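Local coordinates for protein peptidase M42 (Thaumarchaeota archaeon SCGC AB-539-E09, PDB 5DS0) that probably acts as a metal-dependent aminopeptidase of the M42 (TET) family, removing residues from peptide N-termini at a site that holds two cobalt ions in this crystal, at residues A38-V43 / I52-D57. Numbering follows the deposited sequence.
Sequences ADEVVV and IAKGND
A classic beta bulge marks the open end of the hairpin formed by strands 40-43 and 49-53 at the margin of the large mixed sheet, a worked example of two residues on one strand facing a single residue on the other, with side chains bridging the strands beside it. Asp-39 and Glu-40 both face Ile-52, whose O accepts a bond from Asp-39 N at 2.9 Å, nearly along the C=O axis, and only a weak one from Glu-40 N. Ile-52 N closes the bulge with a nearly straight bond (172°) to Glu-40 O at 2.9 Å. Glu-40 and Ile-52 run alongside each other off one face of the sheet. With CG anti to the backbone N (chi1 -169°) and an extended chain, Glu-40 slants across Lys-54; its OE1 meets Lys-54 NZ in a 2.7 Å salt bridge through the anti lone pair, the lysine bending at chi4 to reach it. An alanine here removes the carboxylate and would probably leave the Lys-54 chain less firmly held and Ile-52 CD1 less covered. That same methyl meets Val-42 CG1 at 3.8 Å, the two side chains roughly perpendicular, while Thr-205 and Tyr-207 of strand 205-211, which flanks strand 49-53, also pack against Ile-52. Beyond the paired residues, Asp-39 takes over from the backbone: its OD2 accepts a bond from Lys-54 N at 2.8 Å, again on the anti lone pair.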
loop_
_atom_site.group_PDB
_atom_site.type_symbol
_atom_site.label_atom_id
_atom_site.label_comp_id
_atom_site.label_asym_id
_atom_site.label_seq_id
_atom_site.Cartn_x
_atom_site.Cartn_y
_atom_site.Cartn_z
ATOM N N ALA C 38 -41.651 39.076 28.840
ATOM C CA ALA C 38 -41.234 38.207 29.930
ATOM C C ALA C 38 -41.550 38.853 31.265
ATOM O O ALA C 38 -41.367 40.054 31.438
ATOM C CB ALA C 38 -39.750 37.919 29.838
ATOM N N ASP C 39 -41.996 38.042 32.218
ATOM C CA ASP C 39 -42.317 38.532 33.549
ATOM C C ASP C 39 -41.047 38.771 34.368
ATOM O O ASP C 39 -41.047 39.568 35.291
ATOM C CB ASP C 39 -43.264 37.558 34.258
ATOM C CG ASP C 39 -44.580 37.351 33.489
ATOM O OD1 ASP C 39 -45.138 38.342 32.969
ATOM O OD2 ASP C 39 -45.061 36.193 33.398
ATOM N N GLU C 40 -39.957 38.102 34.012
ATOM C CA GLU C 40 -38.692 38.244 34.731
ATOM C C GLU C 40 -37.567 37.670 33.863
ATOM O O GLU C 40 -37.821 36.869 32.963
ATOM C CB GLU C 40 -38.774 37.512 36.073
ATOM C CG GLU C 40 -37.628 37.781 37.042
ATOM C CD GLU C 40 -37.657 36.866 38.272
ATOM O OE1 GLU C 40 -38.769 36.483 38.719
ATOM O OE2 GLU C 40 -36.561 36.539 38.796
ATOM N N VAL C 41 -36.335 38.102 34.113
ATOM C CA VAL C 41 -35.168 37.630 33.364
ATOM C C VAL C 41 -34.048 37.195 34.312
ATOM O O VAL C 41 -33.570 37.984 35.108
ATOM C CB VAL C 41 -34.613 38.738 32.446
ATOM C CG1 VAL C 41 -33.437 38.219 31.625
ATOM C CG2 VAL C 41 -35.702 39.292 31.537
ATOM N N VAL C 42 -33.620 35.945 34.214
ATOM C CA VAL C 42 -32.497 35.462 35.016
ATOM C C VAL C 42 -31.369 35.053 34.084
ATOM O O VAL C 42 -31.602 34.687 32.930
ATOM C CB VAL C 42 -32.874 34.275 35.946
ATOM C CG1 VAL C 42 -33.992 34.675 36.895
ATOM C CG2 VAL C 42 -33.275 33.035 35.160
ATOM N N VAL C 43 -30.144 35.084 34.598
ATOM C CA VAL C 43 -28.976 34.754 33.800
ATOM C C VAL C 43 -28.087 33.732 34.514
ATOM O O VAL C 43 -28.176 33.555 35.724
ATOM C CB VAL C 43 -28.170 36.036 33.444
ATOM C CG1 VAL C 43 -29.092 37.101 32.852
ATOM C CG2 VAL C 43 -27.427 36.577 34.654
ATOM N N ILE C 52 -38.631 34.252 31.937
ATOM C CA ILE C 52 -39.645 33.551 32.719
ATOM C C ILE C 52 -41.034 34.088 32.426
ATOM O O ILE C 52 -41.275 35.295 32.482
ATOM C CB ILE C 52 -39.367 33.671 34.220
ATOM C CG1 ILE C 52 -37.940 33.198 34.522
ATOM C CG2 ILE C 52 -40.373 32.853 35.015
ATOM C CD1 ILE C 52 -37.472 33.460 35.940
ATOM N N ALA C 53 -41.943 33.181 32.086
ATOM C CA ALA C 53 -43.370 33.481 31.985
ATOM C C ALA C 53 -44.058 32.783 33.153
ATOM O O ALA C 53 -44.121 31.552 33.188
ATOM C CB ALA C 53 -43.929 33.003 30.651
ATOM N N LYS C 54 -44.550 33.577 34.108
ATOM C CA LYS C 54 -45.053 33.061 35.376
ATOM C C LYS C 54 -46.405 32.383 35.258
ATOM O O LYS C 54 -47.208 32.664 34.378
ATOM C CB LYS C 54 -45.117 34.158 36.437
ATOM C CG LYS C 54 -43.757 34.614 36.958
ATOM C CD LYS C 54 -43.883 35.395 38.277
ATOM C CE LYS C 54 -42.647 36.244 38.621
ATOM N NZ LYS C 54 -41.331 35.573 38.358
ATOM N N GLY C 55 -46.607 31.441 36.162
ATOM C CA GLY C 55 -47.861 30.723 36.336
ATOM C C GLY C 55 -47.697 30.016 37.668
ATOM O O GLY C 55 -47.216 30.619 38.630
ATOM N N ASN C 56 -48.046 28.744 37.738
ATOM C CA ASN C 56 -47.899 28.014 38.993
ATOM C C ASN C 56 -46.424 27.784 39.294
ATOM O O ASN C 56 -45.674 27.414 38.410
ATOM C CB ASN C 56 -48.639 26.686 38.923
ATOM C CG ASN C 56 -50.082 26.849 38.482
ATOM O OD1 ASN C 56 -50.483 27.907 37.996
ATOM N ND2 ASN C 56 -50.857 25.800 38.625
ATOM N N ASP C 57 -46.001 28.033 40.533
ATOM C CA ASP C 57 -44.593 27.819 40.933
ATOM C C ASP C 57 -43.998 26.552 40.346
ATOM O O ASP C 57 -42.846 26.560 39.934
ATOM C CB ASP C 57 -44.442 27.742 42.444
ATOM C CG ASP C 57 -42.968 27.737 42.918
ATOM O OD1 ASP C 57 -42.049 28.125 42.160
ATOM O OD2 ASP C 57 -42.738 27.337 44.077
#